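Local structure of putative fimbrial subunit (Corynebacterium diphtheriae, 4HSS) at residues 64-69 against 91-96; 115-120 against 130-135; 30-35 against 150-155; 39-44 against 187-192. The protein probably serves as the major shaft pilin, a three-domain subunit that is joined to its own copies in the pilus on the bacterial surface. All blocks are in the same frame, centred on the assembly; numbering follows the deposited sequence.

Contact 1 (64-69 against 91-96)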
loop_
_atom_site.group_PDB
_atom_site.type_symbol
_atom_site.label_atom_id
_atom_site.label_comp_id
_atom_site.label_asym_id
_atom_site.label_seq_id
_atom_site.Cartn_x
_atom_site.Cartn_y
_atom_site.Cartn_z
ATOM N N ILE A 64 -1.858 -17.920 27.651
ATOM C CA ILE A 64 -1.535 -19.287 28.099
ATOM C C ILE A 64 -2.795 -19.904 28.678
ATOM O O ILE A 64 -3.572 -19.221 29.341
ATOM C CB ILE A 64 -0.344 -19.379 29.100
ATOM C CG1 ILE A 64 -0.660 -18.627 30.433
ATOM C CG2 ILE A 64 0.943 -18.888 28.426
ATOM C CD1 ILE A 64 0.117 -19.003 31.591
ATOM N N THR A 65 -3.004 -21.197 28.427
ATOM C CA THR A 65 -4.200 -21.890 28.902
ATOM C C THR A 65 -3.806 -23.237 29.516
ATOM O O THR A 65 -3.348 -24.110 28.779
ATOM C CB THR A 65 -5.187 -22.027 27.712
ATOM O OG1 THR A 65 -5.427 -20.721 27.183
ATOM C CG2 THR A 65 -6.525 -22.712 28.092
ATOM N N LYS A 66 -3.979 -23.401 30.858
ATOM C CA LYS A 66 -3.758 -24.653 31.581
ATOM C C LYS A 66 -4.726 -25.713 31.016
ATOM O O LYS A 66 -5.890 -25.409 30.764
ATOM C CB LYS A 66 -3.970 -24.441 33.088
ATOM C CG LYS A 66 -3.377 -25.543 33.976
ATOM C CD LYS A 66 -3.761 -25.355 35.436
ATOM C CE LYS A 66 -3.534 -26.586 36.284
ATOM N NZ LYS A 66 -4.120 -26.432 37.649
ATOM N N LEU A 67 -4.234 -26.914 30.741
ATOM C CA LEU A 67 -5.054 -27.977 30.151
ATOM C C LEU A 67 -5.467 -28.990 31.229
ATOM O O LEU A 67 -4.822 -29.031 32.278
ATOM C CB LEU A 67 -4.310 -28.641 28.975
ATOM C CG LEU A 67 -3.833 -27.712 27.855
ATOM C CD1 LEU A 67 -3.026 -28.457 26.877
ATOM C CD2 LEU A 67 -4.982 -27.055 27.119
ATOM N N ASN A 68 -6.593 -29.742 31.038
ATOM C CA ASN A 68 -7.146 -30.671 32.074
ATOM C C ASN A 68 -6.169 -31.778 32.632
ATOM O O ASN A 68 -6.415 -32.315 33.725
ATOM C CB ASN A 68 -8.441 -31.356 31.585
ATOM C CG ASN A 68 -8.309 -32.178 30.320
ATOM O OD1 ASN A 68 -7.228 -32.636 29.946
ATOM N ND2 ASN A 68 -9.426 -32.424 29.642
ATOM N N PHE A 69 -5.070 -32.072 31.908
ATOM C CA PHE A 69 -4.055 -33.121 32.120
ATOM C C PHE A 69 -3.364 -33.058 33.482
ATOM O O PHE A 69 -2.950 -31.986 33.915
ATOM C CB PHE A 69 -3.026 -33.084 30.985
ATOM C CG PHE A 69 -3.655 -33.385 29.643
ATOM C CD1 PHE A 69 -3.809 -34.697 29.206
ATOM C CD2 PHE A 69 -4.150 -32.366 28.845
ATOM C CE1 PHE A 69 -4.406 -34.981 27.979
ATOM C CE2 PHE A 69 -4.771 -32.654 27.627
ATOM C CZ PHE A 69 -4.903 -33.960 27.206
ATOM N N THR A 91 -9.114 -25.333 30.008
ATOM C CA THR A 91 -9.659 -24.990 31.323
ATOM C C THR A 91 -9.855 -23.464 31.438
ATOM O O THR A 91 -9.396 -22.705 30.579
ATOM C CB THR A 91 -8.794 -25.524 32.483
ATOM O OG1 THR A 91 -7.605 -24.750 32.612
ATOM C CG2 THR A 91 -8.486 -27.003 32.368
ATOM N N SER A 92 -10.549 -23.030 32.512
ATOM C CA SER A 92 -10.864 -21.635 32.826
ATOM C C SER A 92 -9.619 -20.849 33.297
ATOM O O SER A 92 -9.644 -19.610 33.309
ATOM C CB SER A 92 -11.950 -21.581 33.898
ATOM O OG SER A 92 -11.460 -22.020 35.156
ATOM N N THR A 93 -8.550 -21.565 33.701
ATOM C CA THR A 93 -7.300 -20.957 34.165
ATOM C C THR A 93 -6.510 -20.450 32.943
ATOM O O THR A 93 -6.013 -21.249 32.142
ATOM C CB THR A 93 -6.530 -21.951 35.033
ATOM O OG1 THR A 93 -7.381 -22.345 36.104
ATOM C CG2 THR A 93 -5.223 -21.376 35.591
ATOM N N THR A 94 -6.458 -19.112 32.783
ATOM C CA THR A 94 -5.778 -18.427 31.670
ATOM C C THR A 94 -5.041 -17.193 32.171
ATOM O O THR A 94 -5.354 -16.691 33.249
ATOM C CB THR A 94 -6.761 -18.043 30.562
ATOM O OG1 THR A 94 -7.854 -17.349 31.155
ATOM C CG2 THR A 94 -7.240 -19.244 29.745
ATOM N N LYS A 95 -4.068 -16.703 31.389
ATOM C CA LYS A 95 -3.265 -15.535 31.727
ATOM C C LYS A 95 -2.783 -14.901 30.437
ATOM O O LYS A 95 -2.363 -15.636 29.535
ATOM C CB LYS A 95 -2.088 -15.953 32.627
ATOM C CG LYS A 95 -1.485 -14.830 33.457
ATOM C CD LYS A 95 -0.368 -15.362 34.343
ATOM C CE LYS A 95 0.433 -14.256 34.972
ATOM N NZ LYS A 95 1.601 -14.789 35.718
ATOM N N GLU A 96 -2.900 -13.535 30.321
ATOM C CA GLU A 96 -2.488 -12.750 29.138
ATOM C C GLU A 96 -1.399 -11.773 29.511
ATOM O O GLU A 96 -1.523 -11.085 30.525
ATOM C CB GLU A 96 -3.660 -12.011 28.516
ATOM C CG GLU A 96 -4.539 -12.883 27.632
ATOM C CD GLU A 96 -5.521 -12.134 26.746
ATOM O OE1 GLU A 96 -6.728 -12.474 26.771
ATOM O OE2 GLU A 96 -5.079 -11.231 26.000
#

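Contact 2 (115-120 against 130-135)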
loop_
_atom_site.group_PDB
_atom_site.type_symbol
_atom_site.label_atom_id
_atom_site.label_comp_id
_atom_site.label_asym_id
_atom_site.label_seq_id
_atom_site.Cartn_x
_atom_site.Cartn_y
_atom_site.Cartn_z
ATOM N N TYR A 115 0.299 -26.522 29.205
ATOM C CA TYR A 115 -0.242 -25.263 28.753
ATOM C C TYR A 115 -0.171 -25.131 27.269
ATOM O O TYR A 115 0.829 -25.503 26.634
ATOM C CB TYR A 115 0.546 -24.090 29.382
ATOM C CG TYR A 115 0.346 -23.919 30.869
ATOM C CD1 TYR A 115 1.101 -24.653 31.784
ATOM C CD2 TYR A 115 -0.560 -22.986 31.367
ATOM C CE1 TYR A 115 0.906 -24.512 33.154
ATOM C CE2 TYR A 115 -0.738 -22.811 32.740
ATOM C CZ TYR A 115 -0.023 -23.597 33.628
ATOM O OH TYR A 115 -0.188 -23.413 34.979
ATOM N N LEU A 116 -1.219 -24.513 26.721
ATOM C CA LEU A 116 -1.331 -24.097 25.335
ATOM C C LEU A 116 -0.971 -22.628 25.284
ATOM O O LEU A 116 -1.506 -21.845 26.078
ATOM C CB LEU A 116 -2.758 -24.348 24.841
ATOM C CG LEU A 116 -3.165 -23.687 23.559
ATOM C CD1 LEU A 116 -2.404 -24.276 22.382
ATOM C CD2 LEU A 116 -4.640 -23.819 23.377
ATOM N N VAL A 117 -0.053 -22.253 24.382
ATOM C CA VAL A 117 0.408 -20.880 24.227
ATOM C C VAL A 117 -0.070 -20.333 22.867
ATOM O O VAL A 117 0.335 -20.847 21.822
ATOM C CB VAL A 117 1.952 -20.792 24.388
ATOM C CG1 VAL A 117 2.423 -19.338 24.410
ATOM C CG2 VAL A 117 2.420 -21.527 25.643
ATOM N N GLU A 118 -0.922 -19.287 22.893
ATOM C CA GLU A 118 -1.495 -18.622 21.710
ATOM C C GLU A 118 -1.218 -17.117 21.666
ATOM O O GLU A 118 -1.285 -16.459 22.711
ATOM C CB GLU A 118 -3.029 -18.794 21.715
ATOM C CG GLU A 118 -3.554 -20.212 21.594
ATOM C CD GLU A 118 -5.047 -20.318 21.847
ATOM O OE1 GLU A 118 -5.494 -19.999 22.974
ATOM O OE2 GLU A 118 -5.772 -20.733 20.915
ATOM N N GLU A 119 -0.983 -16.561 20.464
ATOM C CA GLU A 119 -0.842 -15.109 20.275
ATOM C C GLU A 119 -2.243 -14.543 20.118
ATOM O O GLU A 119 -2.978 -15.017 19.254
ATOM C CB GLU A 119 0.039 -14.711 19.053
ATOM C CG GLU A 119 1.049 -15.745 18.594
ATOM C CD GLU A 119 2.300 -15.248 17.890
ATOM O OE1 GLU A 119 3.145 -16.099 17.528
ATOM O OE2 GLU A 119 2.442 -14.020 17.695
ATOM N N THR A 120 -2.632 -13.567 20.953
ATOM C CA THR A 120 -3.975 -12.970 20.876
ATOM C C THR A 120 -4.002 -11.633 20.079
ATOM O O THR A 120 -4.963 -11.372 19.354
ATOM C CB THR A 120 -4.563 -12.745 22.268
ATOM O OG1 THR A 120 -3.575 -12.162 23.102
ATOM C CG2 THR A 120 -5.091 -14.014 22.890
ATOM N N ALA A 130 2.420 -20.043 14.716
ATOM C CA ALA A 130 1.395 -21.008 15.127
ATOM C C ALA A 130 1.376 -21.232 16.635
ATOM O O ALA A 130 2.424 -21.114 17.273
ATOM C CB ALA A 130 1.632 -22.344 14.421
ATOM N N PRO A 131 0.214 -21.597 17.221
ATOM C CA PRO A 131 0.173 -21.888 18.668
ATOM C C PRO A 131 1.005 -23.124 19.036
ATOM O O PRO A 131 1.212 -24.010 18.208
ATOM C CB PRO A 131 -1.318 -22.143 18.951
ATOM C CG PRO A 131 -2.047 -21.569 17.765
ATOM C CD PRO A 131 -1.119 -21.767 16.608
ATOM N N PHE A 132 1.487 -23.184 20.279
ATOM C CA PHE A 132 2.328 -24.278 20.730
ATOM C C PHE A 132 1.953 -24.723 22.128
ATOM O O PHE A 132 1.199 -24.036 22.817
ATOM C CB PHE A 132 3.810 -23.885 20.656
ATOM C CG PHE A 132 4.278 -22.697 21.468
ATOM C CD1 PHE A 132 4.193 -21.409 20.956
ATOM C CD2 PHE A 132 4.905 -22.879 22.697
ATOM C CE1 PHE A 132 4.695 -20.316 21.678
ATOM C CE2 PHE A 132 5.414 -21.792 23.412
ATOM C CZ PHE A 132 5.328 -20.523 22.890
ATOM N N ILE A 133 2.473 -25.906 22.527
ATOM C CA ILE A 133 2.225 -26.575 23.804
ATOM C C ILE A 133 3.512 -26.562 24.631
ATOM O O ILE A 133 4.588 -26.767 24.075
ATOM C CB ILE A 133 1.698 -28.035 23.501
ATOM C CG1 ILE A 133 0.244 -28.038 22.975
ATOM C CG2 ILE A 133 1.873 -29.014 24.646
ATOM C CD1 ILE A 133 -0.875 -27.642 23.984
ATOM N N VAL A 134 3.399 -26.290 25.946
ATOM C CA VAL A 134 4.536 -26.335 26.871
ATOM C C VAL A 134 4.124 -27.095 28.144
ATOM O O VAL A 134 2.991 -26.998 28.611
ATOM C CB VAL A 134 5.224 -24.972 27.212
ATOM C CG1 VAL A 134 5.873 -24.344 25.988
ATOM C CG2 VAL A 134 4.275 -23.989 27.894
ATOM N N SER A 135 5.079 -27.834 28.699
ATOM C CA SER A 135 4.941 -28.611 29.918
ATOM C C SER A 135 5.736 -27.917 31.022
ATOM O O SER A 135 6.874 -27.514 30.780
ATOM C CB SER A 135 5.431 -30.042 29.692
ATOM O OG SER A 135 5.402 -30.762 30.913
#

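Contact 3 (30-35 against 150-155)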
loop_
_atom_site.group_PDB
_atom_site.type_symbol
_atom_site.label_atom_id
_atom_site.label_comp_id
_atom_site.label_asym_id
_atom_site.label_seq_id
_atom_site.Cartn_x
_atom_site.Cartn_y
_atom_site.Cartn_z
ATOM N N LEU A 30 6.958 -19.446 32.679
ATOM C CA LEU A 30 7.154 -19.427 31.254
ATOM C C LEU A 30 7.621 -18.035 30.835
ATOM O O LEU A 30 6.992 -17.044 31.170
ATOM C CB LEU A 30 5.880 -19.838 30.509
ATOM C CG LEU A 30 5.940 -19.703 28.985
ATOM C CD1 LEU A 30 6.968 -20.645 28.398
ATOM C CD2 LEU A 30 4.559 -19.903 28.355
ATOM N N THR A 31 8.724 -17.976 30.096
ATOM C CA THR A 31 9.309 -16.742 29.605
ATOM C C THR A 31 9.412 -16.821 28.103
ATOM O O THR A 31 10.172 -17.640 27.559
ATOM C CB THR A 31 10.673 -16.488 30.269
ATOM O OG1 THR A 31 10.472 -16.426 31.681
ATOM C CG2 THR A 31 11.343 -15.213 29.766
ATOM N N LEU A 32 8.677 -15.920 27.436
ATOM C CA LEU A 32 8.653 -15.835 25.987
ATOM C C LEU A 32 9.559 -14.723 25.527
ATOM O O LEU A 32 9.493 -13.620 26.071
ATOM C CB LEU A 32 7.200 -15.626 25.482
ATOM C CG LEU A 32 6.211 -16.740 25.853
ATOM C CD1 LEU A 32 4.823 -16.349 25.545
ATOM C CD2 LEU A 32 6.523 -18.026 25.126
ATOM N N HIS A 33 10.452 -15.030 24.574
ATOM C CA HIS A 33 11.358 -14.037 23.993
ATOM C C HIS A 33 10.982 -13.866 22.532
ATOM O O HIS A 33 11.554 -14.509 21.645
ATOM C CB HIS A 33 12.838 -14.414 24.167
ATOM C CG HIS A 33 13.345 -14.360 25.570
ATOM N ND1 HIS A 33 13.566 -13.162 26.210
ATOM C CD2 HIS A 33 13.703 -15.368 26.391
ATOM C CE1 HIS A 33 14.013 -13.476 27.410
ATOM N NE2 HIS A 33 14.113 -14.793 27.564
ATOM N N LYS A 34 9.975 -13.007 22.306
ATOM C CA LYS A 34 9.381 -12.740 21.019
ATOM C C LYS A 34 10.361 -12.096 20.083
ATOM O O LYS A 34 11.011 -11.094 20.400
ATOM C CB LYS A 34 8.106 -11.894 21.153
ATOM C CG LYS A 34 7.262 -11.815 19.868
ATOM C CD LYS A 34 6.921 -13.189 19.333
ATOM C CE LYS A 34 5.878 -13.107 18.250
ATOM N NZ LYS A 34 6.418 -12.704 16.923
ATOM N N LYS A 35 10.466 -12.720 18.919
ATOM C CA LYS A 35 11.360 -12.267 17.891
ATOM C C LYS A 35 10.613 -12.063 16.594
ATOM O O LYS A 35 9.676 -12.801 16.256
ATOM C CB LYS A 35 12.516 -13.267 17.700
ATOM C CG LYS A 35 13.545 -13.273 18.814
ATOM C CD LYS A 35 14.563 -12.153 18.653
ATOM C CE LYS A 35 15.538 -12.158 19.796
ATOM N NZ LYS A 35 15.958 -10.779 20.148
ATOM N N VAL A 150 10.557 -22.479 32.158
ATOM C CA VAL A 150 10.573 -22.721 30.722
ATOM C C VAL A 150 10.769 -21.411 29.985
ATOM O O VAL A 150 10.176 -20.384 30.332
ATOM C CB VAL A 150 9.285 -23.490 30.278
ATOM C CG1 VAL A 150 9.238 -23.706 28.758
ATOM C CG2 VAL A 150 9.179 -24.836 31.018
ATOM N N VAL A 151 11.651 -21.460 28.982
ATOM C CA VAL A 151 11.985 -20.345 28.119
ATOM C C VAL A 151 11.670 -20.778 26.675
ATOM O O VAL A 151 12.097 -21.850 26.265
ATOM C CB VAL A 151 13.458 -19.862 28.312
ATOM C CG1 VAL A 151 13.735 -18.621 27.486
ATOM C CG2 VAL A 151 13.776 -19.588 29.779
ATOM N N ALA A 152 10.903 -19.952 25.922
ATOM C CA ALA A 152 10.529 -20.210 24.530
ATOM C C ALA A 152 10.757 -18.975 23.686
ATOM O O ALA A 152 10.664 -17.851 24.196
ATOM C CB ALA A 152 9.073 -20.660 24.425
ATOM N N TYR A 153 11.051 -19.185 22.387
ATOM C CA TYR A 153 11.355 -18.113 21.456
ATOM C C TYR A 153 10.359 -18.117 20.295
ATOM O O TYR A 153 10.700 -18.602 19.212
ATOM C CB TYR A 153 12.819 -18.243 20.961
ATOM C CG TYR A 153 13.832 -18.148 22.087
ATOM C CD1 TYR A 153 14.507 -16.955 22.348
ATOM C CD2 TYR A 153 14.078 -19.233 22.923
ATOM C CE1 TYR A 153 15.399 -16.848 23.415
ATOM C CE2 TYR A 153 14.969 -19.140 23.987
ATOM C CZ TYR A 153 15.636 -17.949 24.226
ATOM O OH TYR A 153 16.529 -17.882 25.273
ATOM N N PRO A 154 9.122 -17.589 20.503
ATOM C CA PRO A 154 8.140 -17.565 19.394
ATOM C C PRO A 154 8.578 -16.636 18.268
ATOM O O PRO A 154 9.290 -15.657 18.525
ATOM C CB PRO A 154 6.842 -17.068 20.049
ATOM C CG PRO A 154 7.117 -16.972 21.495
ATOM C CD PRO A 154 8.583 -16.940 21.716
ATOM N N LYS A 155 8.176 -16.947 17.020
ATOM C CA LYS A 155 8.593 -16.150 15.870
ATOM C C LYS A 155 7.422 -15.472 15.166
ATOM O O LYS A 155 6.274 -15.911 15.275
ATOM C CB LYS A 155 9.409 -16.998 14.874
ATOM C CG LYS A 155 10.772 -17.487 15.415
ATOM C CD LYS A 155 11.787 -16.366 15.700
ATOM C CE LYS A 155 13.139 -16.861 16.174
ATOM N NZ LYS A 155 13.097 -17.444 17.544
HETATM O O HOH W 1 11.037 -18.585 33.043
#

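Contact 4 (39-44 against 187-192)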
loop_
_atom_site.group_PDB
_atom_site.type_symbol
_atom_site.label_atom_id
_atom_site.label_comp_id
_atom_site.label_asym_id
_atom_site.label_seq_id
_atom_site.Cartn_x
_atom_site.Cartn_y
_atom_site.Cartn_z
ATOM N N GLU A 39 11.294 -18.306 11.262
ATOM C CA GLU A 39 10.871 -19.407 12.135
ATOM C C GLU A 39 12.052 -20.330 12.520
ATOM O O GLU A 39 12.988 -20.507 11.733
ATOM C CB GLU A 39 9.740 -20.218 11.452
ATOM C CG GLU A 39 9.232 -21.430 12.223
ATOM C CD GLU A 39 7.742 -21.688 12.150
ATOM O OE1 GLU A 39 6.989 -20.966 12.845
ATOM O OE2 GLU A 39 7.329 -22.640 11.446
ATOM N N SER A 40 11.998 -20.891 13.748
ATOM C CA SER A 40 13.008 -21.800 14.282
ATOM C C SER A 40 12.634 -23.246 13.956
ATOM O O SER A 40 11.785 -23.841 14.634
ATOM C CB SER A 40 13.170 -21.615 15.793
ATOM O OG SER A 40 13.519 -20.292 16.163
ATOM N N GLU A 41 13.276 -23.818 12.918
ATOM C CA GLU A 41 13.056 -25.217 12.532
ATOM C C GLU A 41 13.963 -26.117 13.394
ATOM O O GLU A 41 14.227 -27.276 13.062
ATOM C CB GLU A 41 13.294 -25.417 11.028
ATOM C CG GLU A 41 12.311 -24.670 10.137
ATOM C CD GLU A 41 12.703 -24.578 8.674
ATOM O OE1 GLU A 41 13.389 -25.502 8.181
ATOM O OE2 GLU A 41 12.314 -23.585 8.018
ATOM N N LYS A 42 14.408 -25.546 14.532
ATOM C CA LYS A 42 15.254 -26.087 15.594
ATOM C C LYS A 42 14.379 -26.237 16.850
ATOM O O LYS A 42 13.854 -25.235 17.367
ATOM C CB LYS A 42 16.463 -25.128 15.811
ATOM C CG LYS A 42 17.134 -25.122 17.191
ATOM C CD LYS A 42 17.884 -23.800 17.409
ATOM C CE LYS A 42 18.387 -23.627 18.821
ATOM N NZ LYS A 42 19.167 -22.371 18.988
ATOM N N ARG A 43 14.165 -27.491 17.294
ATOM C CA ARG A 43 13.361 -27.761 18.489
ATOM C C ARG A 43 14.153 -27.244 19.695
ATOM O O ARG A 43 15.305 -27.643 19.902
ATOM C CB ARG A 43 13.000 -29.256 18.593
ATOM C CG ARG A 43 12.274 -29.664 19.882
ATOM C CD ARG A 43 12.988 -30.819 20.571
ATOM N NE ARG A 43 14.377 -30.482 20.912
ATOM C CZ ARG A 43 15.334 -31.369 21.165
ATOM N NH1 ARG A 43 15.071 -32.671 21.124
ATOM N NH2 ARG A 43 16.562 -30.963 21.457
ATOM N N ALA A 44 13.552 -26.280 20.419
ATOM C CA ALA A 44 14.147 -25.592 21.560
ATOM C C ALA A 44 14.273 -26.459 22.806
ATOM O O ALA A 44 13.383 -27.257 23.138
ATOM C CB ALA A 44 13.341 -24.349 21.896
ATOM N N TRP A 187 7.469 -18.917 5.224
ATOM C CA TRP A 187 6.876 -20.228 5.471
ATOM C C TRP A 187 7.911 -21.287 5.731
ATOM O O TRP A 187 8.932 -21.378 5.023
ATOM C CB TRP A 187 5.907 -20.696 4.385
ATOM C CG TRP A 187 6.423 -20.634 2.985
ATOM C CD1 TRP A 187 7.000 -21.645 2.278
ATOM C CD2 TRP A 187 6.300 -19.537 2.087
ATOM N NE1 TRP A 187 7.288 -21.228 1.007
ATOM C CE2 TRP A 187 6.857 -19.937 0.857
ATOM C CE3 TRP A 187 5.824 -18.222 2.217
ATOM C CZ2 TRP A 187 6.892 -19.094 -0.261
ATOM C CZ3 TRP A 187 5.870 -17.387 1.112
ATOM C CH2 TRP A 187 6.389 -17.828 -0.112
ATOM N N GLY A 188 7.595 -22.079 6.771
ATOM C CA GLY A 188 8.365 -23.214 7.261
ATOM C C GLY A 188 8.442 -24.326 6.240
ATOM O O GLY A 188 8.209 -24.112 5.044
ATOM N N LYS A 189 8.788 -25.517 6.680
ATOM C CA LYS A 189 8.943 -26.554 5.690
ATOM C C LYS A 189 7.768 -27.556 5.734
ATOM O O LYS A 189 7.629 -28.340 4.805
ATOM C CB LYS A 189 10.338 -27.181 5.774
ATOM C CG LYS A 189 11.485 -26.149 5.596
ATOM C CD LYS A 189 11.587 -25.474 4.203
ATOM C CE LYS A 189 11.399 -23.973 4.186
ATOM N NZ LYS A 189 12.450 -23.245 4.949
ATOM N N ASP A 190 6.853 -27.414 6.715
ATOM C CA ASP A 190 5.559 -28.102 6.788
ATOM C C ASP A 190 4.494 -27.175 6.126
ATOM O O ASP A 190 3.590 -27.624 5.406
ATOM C CB ASP A 190 5.202 -28.377 8.258
ATOM C CG ASP A 190 3.983 -29.271 8.478
ATOM O OD1 ASP A 190 4.063 -30.485 8.153
ATOM O OD2 ASP A 190 2.972 -28.775 9.039
ATOM N N LYS A 191 4.697 -25.850 6.333
ATOM C CA LYS A 191 3.881 -24.697 5.961
ATOM C C LYS A 191 4.172 -24.189 4.529
ATOM O O LYS A 191 5.264 -24.401 3.989
ATOM C CB LYS A 191 4.112 -23.534 6.983
ATOM C CG LYS A 191 4.235 -23.918 8.471
ATOM C CD LYS A 191 2.906 -24.343 9.063
ATOM C CE LYS A 191 3.026 -25.288 10.236
ATOM N NZ LYS A 191 1.799 -26.120 10.356
ATOM N N LYS A 192 3.199 -23.453 3.948
ATOM C CA LYS A 192 3.289 -22.913 2.582
ATOM C C LYS A 192 2.369 -21.682 2.348
ATOM O O LYS A 192 1.468 -21.400 3.155
ATOM C CB LYS A 192 2.932 -24.028 1.548
ATOM C CG LYS A 192 1.688 -24.862 1.877
ATOM C CD LYS A 192 1.461 -26.013 0.887
ATOM C CE LYS A 192 0.755 -25.600 -0.397
ATOM N NZ LYS A 192 1.009 -26.557 -1.515
#

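Contact 1 (64-69 against 91-96)
One torsion of Thr91, chi1 74°, sets up its meeting with Lys66 near the end of strand 61-67. It holds Thr91 OG1 between the backbone N and carbonyl carbon, which turns the hydroxyl onto the other strand. It also puts Thr91 CG2 beside the backbone N of Thr91, and Thr91 CG2 packs 3.6 Å from Asn68 N. Thr91 OG1 donates to Lys66 O at 2.6 Å. The hydroxyl comes from above the carbonyl plane, 51° out of it, so it does not follow a lone pair. Thr91 N adds a weak bond to the same oxygen. Lys66 O thus has two donors from one residue. Lys66 N gives its own bond to Thr93 O.

Beyond this end the strands run in regular antiparallel register. Ile64 and Lys95 form a hydrogen-bonded pair. Ile64 N reaches Lys95 O at 3.0 Å, nearly straight (168°), and Lys95 N returns a longer bond to Ile64 O. Their side chains lie side by side, with Ile64 CG1 3.7 Å from Lys95 CB. The rest of the Lys95 chain runs out extended, and its NZ bonds to Asp108 O. Thr65 and Thr94 are the next, non-hydrogen-bonded pair, on the other face. Thr94 CG2 rests 3.5 Å from Thr65 OG1, a methyl against a hydroxyl.

On the far side of strand 61-67, Thr65 and Leu67 bond through the backbone to strand 113-121. Strand 93-98 is an outermost strand of this four-stranded antiparallel sheet, and the chain turns a corner at Ser92. The sheet belongs to the N-terminal prealbumin-like, CnaB-type beta sandwich of the pilin.

Contact 2 (115-120 against 130-135)
Pro131 leads into the outermost strand of a four-stranded antiparallel sheet, part of the prealbumin-like, CnaB-type sandwich, and meets strand 113-121 first. Its ring carbon CB sits 3.6 Å from Val117 O and 4.0 Å from Glu118 CG. The proline thus packs on the backbone and on the aliphatic part of the glutamate.

Phe132 follows and forms a hydrogen-bonded pair with Val117. Val117 N donates to Phe132 O at 2.7 Å, and Phe132 N donates back to Val117 O. The ring is folded over the neighbouring strand, because chi1 of 60° places CG between the backbone N and the carbonyl carbon. One ring face therefore lies on Val117. Val117 CB stands 3.7 Å from the ring centroid and 12° off the normal, a CH-pi contact over the ring centre. The two methyls of Val117 spread toward different parts of the rim, CG1 to CZ and CG2 to CE2. Phe132 and Val117 both also touch Leu32 of strand 28-36, in the sheet that packs against this one.

Ile133 pairs with Leu116 without hydrogen bonds, on the other face. Its CD1 folds back over the Leu116 backbone and lies 3.8 Å from Leu116 CA. This face is backed by helix 83-86, where Ile133 touches Ala86 and Pro131 touches Ala83.

Val134 closes the register with Tyr115 through two nearly straight backbone bonds, both 2.8 Å: Tyr115 N to Val134 O and Val134 N to Tyr115 O. Val134 O lies at the edge of the Tyr115 ring, near its plane, and Tyr115 OH bonds to Asp111 O. Val134 CG2 packs on Tyr115 CB and also meets Val117 CG2 at 3.8 Å.

Contact 3 (30-35 against 150-155)
Leu32, Ala152 and Pro154 form the apolar centre of two parallel strands in the N-terminal CnaB-type sandwich. Leu32 CD2 touches both partners, Ala152 CB at 3.7 Å and Pro154 CG at 3.8 Å. Leu30 CD1 continues this face against Val150 CG1. Phe132 of the opposing sheet also reaches Ala152 and Pro154.

The backbones are laced in parallel fashion. Thr31 N bonds to Val150 O, Ala152 N to Thr31 O, and His33 N to Ala152 O.

His33 and Tyr153 lie side by side, pointing the same way. Their ring planes are inclined by 26°, but the rings are displaced with little overlap, their centroids 5.2 Å apart. Val151 CG1 meets the imidazole at its edge, 3.4 Å from His33 CD2. His33 ND1 bonds to Thr104 OG1, and Tyr153 OH to Met49 N.

At the far end, Lys34 bends at chi2 (54°) and chi4, and its CD passes 3.5 Å from Pro154 O. Its NZ is joined covalently to Asn156 CG, a Lys-Asn isopeptide bond that ties strand 28-36 to strand 149-166, the first and last strands of this domain. Lys155 folds back along its own segment, and Lys155 NZ bonds to Tyr153 O at 3.1 Å, from above the carbonyl plane.

Contact 4 (39-44 against 187-192)
Glu41 and Lys189 make the one salt bridge across this contact. Lys189 NZ donates to Glu41 OE2 at 3.1 Å. It arrives on the syn lone pair, the side that faces the other carboxylate oxygen. The glutamate reaches out with its chain extended beyond CG (chi2 166°). The lysine instead bends at chi2, chi3 and chi4, so its ammonium curls back to the carboxylate. The two side chains cross at about a right angle. Both residues are exposed, so solvent probably weakens the attraction.

A second salt bridge lies within 187-192. Lys191 NZ meets Asp190 OD2 at 3.2 Å, here on the anti lone pair. Glu39 carries the opposite charge to Lys191, but Glu39 OE2 and Lys191 NZ are 6.6 Å apart. They can interact only at long range.

Both segments are loops without regular structure. Residues 39-44 follow strand 28-36 of the N-terminal CnaB-type domain. Residues 187-192 lie between strands 175-183 and 196-201, in the Sgo0707 N2 family region. The contact therefore bridges two neighbouring domains of the pilin at their surface. Ser40, next to Glu39, has a weak bond from Lys155 NZ, near the passage from one domain to the next.

Van der Waals contacts are few. Lys189 CG lies against the carboxylate of Glu41, 3.3 Å from Glu41 OE1. Gly188 is the buried residue here, and its backbone faces both acids. Gly188 CA is 4.0 Å from Glu41 OE2 and 4.3 Å from Glu39 OE2. Lys191 adds a looser touch through its aliphatic chain, with Lys191 CG 4.5 Å from Glu39 OE2.

In the fold
Contacts 1 and 2 belong to one four-stranded antiparallel sheet, where strands 61-67 and 113-121 are neighbours. Contact 1 joins one outer strand and is largely backbone bonds and threonines. Contact 2 joins the other and adds a phenylalanine ring over a valine and more aliphatic packing. Contact 3 lies in the opposing sheet and pairs parallel strands distant in sequence. It touches contacts 1 and 2 through Leu30, and contact 2 also through Leu32, so the three share the apolar core of one sandwich. Contact 4 differs: it is a surface meeting of loops from two domains, held mainly by charge. Its segments alternate with those of contact 3 along the chain, and Lys155 touches both Glu39 and Ser40.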